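PDB 6VW4: aromatic-ring-hydroxylating dioxygenase beta subunit from Catenulispora acidiphila, which is of uncertain function, adopts an NTF2-like fold, binds the aromatic polyketide S-DNPA in its pocket, and may carry the dioxygenase-type activity assigned to its family. Local coordinates for residues His23-Glu27 with Gly28-Glu32; Trp138-Asp142 with Asn143-Ala147. One frame throughout, in Å; residues are numbered along the deposited sequence.

Contact 1 of 2, residues His23-Glu27 with Gly28-Glu32; sequences HALDE and GKFEE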
ATOM      1  N   HIS A  23      12.230   5.575   3.464  1.00 33.63           N
ATOM      2  CA  HIS A  23      12.970   4.885   4.525  1.00 41.74           C
ATOM      3  C   HIS A  23      13.955   5.844   5.188  1.00 37.86           C
ATOM      4  O   HIS A  23      14.084   5.879   6.419  1.00 40.28           O
ATOM      5  CB  HIS A  23      13.706   3.643   3.999  1.00 32.31           C
ATOM      6  CG  HIS A  23      12.794   2.521   3.560  1.00 52.94           C
ATOM      7  ND1 HIS A  23      13.230   1.459   2.791  1.00 46.98           N
ATOM      8  CD2 HIS A  23      11.466   2.307   3.773  1.00 45.70           C
ATOM      9  CE1 HIS A  23      12.214   0.644   2.547  1.00 41.54           C
ATOM     10  NE2 HIS A  23      11.136   1.132   3.138  1.00 45.71           N
ATOM     11  N   ALA A  24      14.602   6.676   4.383  1.00 33.84           N
ATOM     12  CA  ALA A  24      15.549   7.644   4.908  1.00 47.81           C
ATOM     13  C   ALA A  24      14.828   8.740   5.686  1.00 43.88           C
ATOM     14  O   ALA A  24      15.245   9.098   6.787  1.00 44.14           O
ATOM     15  CB  ALA A  24      16.375   8.227   3.757  1.00 41.45           C
ATOM     16  N   LEU A  25      13.737   9.278   5.141  1.00 43.08           N
ATOM     17  CA  LEU A  25      13.003  10.325   5.850  1.00 41.57           C
ATOM     18  C   LEU A  25      12.520   9.833   7.217  1.00 45.61           C
ATOM     19  O   LEU A  25      12.736  10.493   8.251  1.00 37.86           O
ATOM     20  CB  LEU A  25      11.823  10.784   4.995  1.00 39.30           C
ATOM     21  CG  LEU A  25      10.851  11.679   5.763  1.00 52.12           C
ATOM     22  CD1 LEU A  25      11.595  12.967   6.049  1.00 48.84           C
ATOM     23  CD2 LEU A  25       9.567  11.993   5.050  1.00 50.18           C
ATOM     24  N   ASP A  26      11.873   8.659   7.243  1.00 39.95           N
ATOM     25  CA  ASP A  26      11.229   8.187   8.465  1.00 34.22           C
ATOM     26  C   ASP A  26      12.245   7.776   9.523  1.00 42.72           C
ATOM     27  O   ASP A  26      11.890   7.713  10.700  1.00 42.85           O
ATOM     28  CB  ASP A  26      10.300   6.996   8.191  1.00 35.29           C
ATOM     29  CG  ASP A  26       9.081   7.362   7.313  1.00 34.02           C
ATOM     30  OD1 ASP A  26       8.690   8.539   7.275  1.00 36.96           O
ATOM     31  OD2 ASP A  26       8.518   6.456   6.645  1.00 32.55           O
ATOM     32  N   GLU A  27      13.487   7.469   9.140  1.00 43.92           N
ATOM     33  CA  GLU A  27      14.535   7.220  10.118  1.00 56.28           C
ATOM     34  C   GLU A  27      15.324   8.483  10.451  1.00 47.92           C
ATOM     35  O   GLU A  27      16.351   8.397  11.112  1.00 53.62           O
ATOM     36  CB  GLU A  27      15.466   6.094   9.647  1.00 48.76           C
ATOM     37  CG  GLU A  27      14.767   4.709   9.415  1.00 69.53           C
ATOM     38  CD  GLU A  27      14.243   3.989  10.702  1.00 80.68           C
ATOM     39  OE1 GLU A  27      13.601   2.903  10.575  1.00 72.34           O
ATOM     40  OE2 GLU A  27      14.456   4.495  11.837  1.00 87.43           O
ATOM     41  N   GLY A  28      14.841   9.650  10.042  1.00 43.05           N
ATOM     42  CA  GLY A  28      15.468  10.913  10.369  1.00 48.81           C
ATOM     43  C   GLY A  28      16.735  11.252   9.612  1.00 52.52           C
ATOM     44  O   GLY A  28      17.456  12.163  10.024  1.00 53.27           O
ATOM     45  N   LYS A  29      17.027  10.548   8.524  1.00 53.04           N
ATOM     46  CA  LYS A  29      18.199  10.816   7.702  1.00 47.54           C
ATOM     47  C   LYS A  29      17.834  11.872   6.658  1.00 50.08           C
ATOM     48  O   LYS A  29      17.735  11.615   5.454  1.00 46.38           O
ATOM     49  CB  LYS A  29      18.687   9.521   7.075  1.00 51.41           C
ATOM     50  CG  LYS A  29      19.068   8.487   8.091  1.00 53.10           C
ATOM     51  CD  LYS A  29      19.355   7.145   7.435  1.00 53.33           C
ATOM     52  CE  LYS A  29      19.910   6.163   8.454  1.00 67.35           C
ATOM     53  NZ  LYS A  29      19.335   4.784   8.395  1.00 70.78           N
ATOM     54  N   PHE A  30      17.626  13.091   7.158  1.00 47.13           N
ATOM     55  CA  PHE A  30      17.098  14.154   6.312  1.00 47.89           C
ATOM     56  C   PHE A  30      18.038  14.529   5.164  1.00 54.44           C
ATOM     57  O   PHE A  30      17.574  15.030   4.125  1.00 47.33           O
ATOM     58  CB  PHE A  30      16.804  15.395   7.152  1.00 55.18           C
ATOM     59  CG  PHE A  30      15.777  15.186   8.209  1.00 54.61           C
ATOM     60  CD1 PHE A  30      14.788  14.235   8.058  1.00 54.63           C
ATOM     61  CD2 PHE A  30      15.804  15.950   9.368  1.00 55.38           C
ATOM     62  CE1 PHE A  30      13.838  14.036   9.037  1.00 53.33           C
ATOM     63  CE2 PHE A  30      14.868  15.759  10.362  1.00 60.99           C
ATOM     64  CZ  PHE A  30      13.872  14.800  10.198  1.00 62.66           C
ATOM     65  N   GLU A  31      19.349  14.331   5.322  1.00 53.18           N
ATOM     66  CA  GLU A  31      20.264  14.689   4.236  1.00 59.53           C
ATOM     67  C   GLU A  31      20.180  13.672   3.111  1.00 44.57           C
ATOM     68  O   GLU A  31      20.092  14.038   1.932  1.00 48.17           O
ATOM     69  CB  GLU A  31      21.707  14.788   4.743  1.00 61.72           C
ATOM     70  CG  GLU A  31      21.965  15.979   5.667  1.00 71.23           C
ATOM     71  CD  GLU A  31      21.581  15.704   7.132  1.00 91.83           C
ATOM     72  OE1 GLU A  31      22.023  16.482   8.015  1.00 89.79           O
ATOM     73  OE2 GLU A  31      20.836  14.726   7.405  1.00 74.74           O
ATOM     74  N   GLU A  32      20.176  12.384   3.468  1.00 44.57           N
ATOM     75  CA  GLU A  32      19.993  11.336   2.467  1.00 49.48           C
ATOM     76  C   GLU A  32      18.702  11.553   1.696  1.00 44.88           C
ATOM     77  O   GLU A  32      18.643  11.327   0.486  1.00 45.95           O
ATOM     78  CB  GLU A  32      19.934   9.959   3.125  1.00 52.75           C
ATOM     79  CG  GLU A  32      21.206   9.387   3.619  1.00 57.73           C
ATOM     80  CD  GLU A  32      21.009   7.943   4.078  1.00 86.52           C
ATOM     81  OE1 GLU A  32      20.128   7.232   3.516  1.00 79.34           O
ATOM     82  OE2 GLU A  32      21.743   7.522   4.999  1.00 92.39           O
TER
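Ala24 O accepts Lys29 N at 2.9 Å, the nitrogen tilted 26° from the carbonyl plane, and Gly28 N donates to Leu25 O at 2.9 Å, reaching that oxygen from well above its carbonyl plane. Apolar contact lies on the buried side. CG of Leu25 is anti to the backbone N (chi1 169°), and from there CD1 comes within 3.9 Å of Phe30 CE1, the two side chains crossing at a slant. Gly28 O sits 3.8 Å above one face of the Phe30 ring, toward its rim. Together the two backbone bonds form a Schellman motif, which ends helix 8-26 and turns the chain into the short helix 30-34 of this NTF2-like fold. Gly28 is its C-prime residue, with the positive phi (75°) that glycine adopts readily. Around Ala24, Lys29 CB lies 3.5 Å from Ala24 O, and Glu32 CB lies 4.0 Å from Ala24 CB. Outside the turn, Leu25 and Phe30 both rest on Leu62 of helix 55-68, and Leu25 also touches the bound ligand. The carboxylate of Asp26 is hydrogen-bonded to His78 through OD1 and to Tyr101 of a second subunit through OD2.

Contact 2 of 2, residues Trp138-Asp142 with Asn143-Ala147; sequences WVEHD and NRTVA. With SDN ([(3S)-9-hydroxy-1-methyl-10-oxo-4,10-dihydro-3H-benzo[g]isochromen-3-yl]acetic acid), chain C.
His141 O receives Thr145 N at 2.8 Å, nearly straight on, in the first turn of helix 142-147, for which His141 is the N-cap residue. This turn follows the last strand of the NTF2-like sheet, 132-139, and Val139 and His141 line the ligand pocket. The next turn bond runs from Val146 N to Asp142 O. The His141 side chain spans from the helix start to the ligand. Its CB lies 3.3 Å from Asn143 OD1 and also meets Arg144 CB. With CG anti to the carbonyl carbon (chi1 -73°), the ring lies alongside the Asn143 amide, pointing the same way, the two planes 20° apart. Further out, His141 ND1 donates to Glu140 O at 3.2 Å; the acceptor lies almost in the imidazole plane, although the nitrogen stands above the plane of that carbonyl, and the bond probably limits the ring's rotation. His141 CE1 packs 3.6 Å from SDN C4, and His141 NE2 comes to 3.5 Å from SDN O2, a carboxylate oxygen. Val139 CG1 borders the ring edge and touches SDN C6 at 3.8 Å. Cut back to an alanine here, the His141 side chain would probably leave a gap beside C3 and C4 of the ligand and its acetate, and Glu140 O without its imidazole donor. Glu140 forms a salt bridge with Arg44; Asp142 OD2 is hydrogen-bonded to Ser117 of the same chain, and Asp142 OD1 forms a salt bridge with Arg77 of the third subunit. One water ties Glu140 OE2, His141 N and Thr145 OG1 together; a second bridges Asp142 OD1, at 2.8 Å, to Thr145 OG1.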
ATOM      1  N   TRP A 138       4.664  17.670  -4.544  1.00 36.20           N
ATOM      2  CA  TRP A 138       3.582  18.586  -4.243  1.00 39.56           C
ATOM      3  C   TRP A 138       2.539  17.823  -3.418  1.00 38.36           C
ATOM      4  O   TRP A 138       1.807  16.980  -3.946  1.00 32.83           O
ATOM      5  CB  TRP A 138       3.019  19.144  -5.546  1.00 38.18           C
ATOM      6  CG  TRP A 138       2.476  20.497  -5.347  1.00 73.45           C
ATOM      7  CD1 TRP A 138       1.173  20.829  -5.081  1.00 80.88           C
ATOM      8  CD2 TRP A 138       3.219  21.727  -5.347  1.00 76.91           C
ATOM      9  NE1 TRP A 138       1.058  22.195  -4.930  1.00 93.75           N
ATOM     10  CE2 TRP A 138       2.298  22.768  -5.085  1.00 85.51           C
ATOM     11  CE3 TRP A 138       4.570  22.049  -5.552  1.00 69.60           C
ATOM     12  CZ2 TRP A 138       2.687  24.113  -5.019  1.00 76.44           C
ATOM     13  CZ3 TRP A 138       4.953  23.387  -5.491  1.00 81.87           C
ATOM     14  CH2 TRP A 138       4.014  24.401  -5.223  1.00 74.84           C
ATOM     15  N   VAL A 139       2.494  18.098  -2.117  1.00 41.34           N
ATOM     16  CA  VAL A 139       1.616  17.397  -1.189  1.00 42.09           C
ATOM     17  C   VAL A 139       0.354  18.213  -0.934  1.00 41.57           C
ATOM     18  O   VAL A 139       0.431  19.394  -0.584  1.00 46.84           O
ATOM     19  CB  VAL A 139       2.330  17.097   0.139  1.00 43.21           C
ATOM     20  CG1 VAL A 139       1.406  16.251   1.031  1.00 52.85           C
ATOM     21  CG2 VAL A 139       3.620  16.378  -0.102  1.00 42.06           C
ATOM     22  N   GLU A 140      -0.806  17.570  -1.071  1.00 45.37           N
ATOM     23  CA  GLU A 140      -2.058  18.085  -0.511  1.00 50.98           C
ATOM     24  C   GLU A 140      -2.465  17.312   0.748  1.00 50.36           C
ATOM     25  O   GLU A 140      -2.046  16.166   0.976  1.00 47.17           O
ATOM     26  CB  GLU A 140      -3.199  18.018  -1.520  1.00 48.03           C
ATOM     27  CG  GLU A 140      -2.892  18.662  -2.858  1.00 50.04           C
ATOM     28  CD  GLU A 140      -2.956  20.176  -2.841  1.00 70.69           C
ATOM     29  OE1 GLU A 140      -2.591  20.776  -3.878  1.00 79.80           O
ATOM     30  OE2 GLU A 140      -3.364  20.769  -1.806  1.00 77.02           O
ATOM     31  N   HIS A 141      -3.269  17.955   1.584  1.00 46.93           N
ATOM     32  CA  HIS A 141      -3.754  17.369   2.839  1.00 52.35           C
ATOM     33  C   HIS A 141      -5.265  17.248   2.749  1.00 43.60           C
ATOM     34  O   HIS A 141      -5.947  18.261   2.583  1.00 51.44           O
ATOM     35  CB  HIS A 141      -3.395  18.226   4.049  1.00 56.80           C
ATOM     36  CG  HIS A 141      -1.950  18.184   4.418  1.00 56.10           C
ATOM     37  ND1 HIS A 141      -0.986  17.662   3.588  1.00 65.14           N
ATOM     38  CD2 HIS A 141      -1.303  18.603   5.530  1.00 70.11           C
ATOM     39  CE1 HIS A 141       0.195  17.760   4.170  1.00 66.62           C
ATOM     40  NE2 HIS A 141       0.030  18.321   5.352  1.00 76.93           N
ATOM     41  N   ASP A 142      -5.793  16.023   2.831  1.00 42.90           N
ATOM     42  CA  ASP A 142      -7.241  15.862   2.701  1.00 48.37           C
ATOM     43  C   ASP A 142      -7.985  16.630   3.803  1.00 56.36           C
ATOM     44  O   ASP A 142      -9.038  17.226   3.543  1.00 42.84           O
ATOM     45  CB  ASP A 142      -7.644  14.384   2.735  1.00 37.27           C
ATOM     46  CG  ASP A 142      -7.531  13.685   1.362  1.00 51.24           C
ATOM     47  OD1 ASP A 142      -7.477  14.360   0.314  1.00 41.27           O
ATOM     48  OD2 ASP A 142      -7.512  12.430   1.353  1.00 42.59           O
ATOM     49  N   ASN A 143      -7.460  16.626   5.040  1.00 54.23           N
ATOM     50  CA  ASN A 143      -8.123  17.357   6.129  1.00 52.64           C
ATOM     51  C   ASN A 143      -8.241  18.840   5.785  1.00 57.78           C
ATOM     52  O   ASN A 143      -9.336  19.418   5.866  1.00 57.05           O
ATOM     53  CB  ASN A 143      -7.394  17.145   7.483  1.00 45.72           C
ATOM     54  CG  ASN A 143      -5.897  17.467   7.436  1.00 59.56           C
ATOM     55  OD1 ASN A 143      -5.170  17.022   6.547  1.00 65.41           O
ATOM     56  ND2 ASN A 143      -5.428  18.204   8.432  1.00 75.78           N
ATOM     57  N   ARG A 144      -7.140  19.456   5.314  1.00 59.13           N
ATOM     58  CA  ARG A 144      -7.182  20.875   4.936  1.00 57.80           C
ATOM     59  C   ARG A 144      -8.000  21.127   3.675  1.00 59.04           C
ATOM     60  O   ARG A 144      -8.659  22.169   3.563  1.00 71.29           O
ATOM     61  CB  ARG A 144      -5.778  21.439   4.734  1.00 67.26           C
ATOM     62  CG  ARG A 144      -5.777  22.991   4.589  1.00 98.34           C
ATOM     63  CD  ARG A 144      -4.412  23.537   4.200  1.00 97.12           C
ATOM     64  NE  ARG A 144      -4.250  24.997   4.261  1.00 98.08           N
ATOM     65  CZ  ARG A 144      -4.684  25.859   3.336  1.00103.05           C
ATOM     66  NH1 ARG A 144      -5.365  25.434   2.275  1.00 94.28           N
ATOM     67  NH2 ARG A 144      -4.437  27.159   3.477  1.00105.25           N
ATOM     68  N   THR A 145      -7.981  20.203   2.721  1.00 59.40           N
ATOM     69  CA  THR A 145      -8.838  20.339   1.547  1.00 61.59           C
ATOM     70  C   THR A 145     -10.318  20.345   1.931  1.00 67.51           C
ATOM     71  O   THR A 145     -11.119  21.057   1.316  1.00 65.48           O
ATOM     72  CB  THR A 145      -8.505  19.209   0.573  1.00 58.51           C
ATOM     73  OG1 THR A 145      -7.224  19.479  -0.002  1.00 68.98           O
ATOM     74  CG2 THR A 145      -9.558  19.044  -0.517  1.00 57.61           C
ATOM     75  N   VAL A 146     -10.699  19.574   2.959  1.00 63.27           N
ATOM     76  CA  VAL A 146     -12.115  19.436   3.303  1.00 68.06           C
ATOM     77  C   VAL A 146     -12.652  20.717   3.946  1.00 68.02           C
ATOM     78  O   VAL A 146     -13.750  21.173   3.605  1.00 60.34           O
ATOM     79  CB  VAL A 146     -12.323  18.198   4.192  1.00 56.64           C
ATOM     80  CG1 VAL A 146     -13.589  18.296   5.008  1.00 63.82           C
ATOM     81  CG2 VAL A 146     -12.387  16.936   3.321  1.00 60.00           C
ATOM     82  N   ALA A 147     -11.879  21.334   4.849  1.00 58.24           N
ATOM     83  CA  ALA A 147     -12.244  22.638   5.407  1.00 74.90           C
ATOM     84  C   ALA A 147     -12.630  23.646   4.312  1.00 77.19           C
ATOM     85  O   ALA A 147     -13.691  24.283   4.382  1.00 84.70           O
ATOM     86  CB  ALA A 147     -11.086  23.165   6.273  1.00 51.31           C
TER
HETATM   87  O4  SDN C 201       7.971  13.629   2.264  1.00 64.73           O
HETATM   88  C11 SDN C 201       6.619  13.369   2.041  1.00 57.36           C
HETATM   89  C12 SDN C 201       5.625  13.860   2.887  1.00 58.35           C
HETATM   90  C13 SDN C 201       6.047  14.722   4.100  1.00 66.94           C
HETATM   91  O5  SDN C 201       7.194  14.954   4.296  1.00 70.41           O
HETATM   92  C14 SDN C 201       4.974  15.263   5.027  1.00 81.79           C
HETATM   93  C15 SDN C 201       5.383  16.145   6.231  1.00 89.40           C
HETATM   94  O3  SDN C 201       4.397  17.105   6.668  1.00 88.46           O
HETATM   95  C16 SDN C 201       6.800  16.160   6.823  1.00 82.42           C
HETATM   96  C10 SDN C 201       6.252  12.558   0.979  1.00 67.24           C
HETATM   97  C9  SDN C 201       4.901  12.262   0.738  1.00 58.92           C
HETATM   98  C8  SDN C 201       3.912  12.762   1.571  1.00 60.13           C
HETATM   99  C7  SDN C 201       4.265  13.558   2.656  1.00 70.66           C
HETATM  100  C6  SDN C 201       3.146  14.107   3.599  1.00 72.91           C
HETATM  101  C5  SDN C 201       3.580  14.975   4.779  1.00 78.70           C
HETATM  102  C4  SDN C 201       2.551  15.517   5.667  1.00 86.00           C
HETATM  103  C3  SDN C 201       3.013  16.606   6.621  1.00 86.87           C
HETATM  104  C2  SDN C 201       2.802  15.881   7.938  1.00 87.75           C
HETATM  105  C1  SDN C 201       1.706  16.307   8.893  1.00 88.97           C
HETATM  106  O2  SDN C 201       0.923  17.231   8.569  1.00 87.12           O
HETATM  107  O1  SDN C 201       1.618  15.719  10.010  1.00 98.21           O
HETATM  108  O   HOH W   1      -4.761  20.438   1.033  1.00 53.75           O
HETATM  109  O   HOH W   2      -6.496  16.692  -0.795  1.00 44.37           O

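Both contacts are local turns at the ends of helices, and both are partly buried, yet they stand on opposite sides of the chain's centre, about 24 Å apart between centres. Contact 1 closes a helix and leads into another; contact 2 opens one after a strand. Their chemistry differs accordingly: the side-chain packing within 23-32 is mainly aliphatic and aromatic, beside one buried, hydrogen-bonded aspartate, whereas 138-147 is rich in polar groups and ordered water. Both contribute to the same ligand pocket, Leu25 from contact 1 and Val139 with His141 from contact 2, although they do not touch. Each also meets a neighbouring subunit through an aspartate, a different copy in each case.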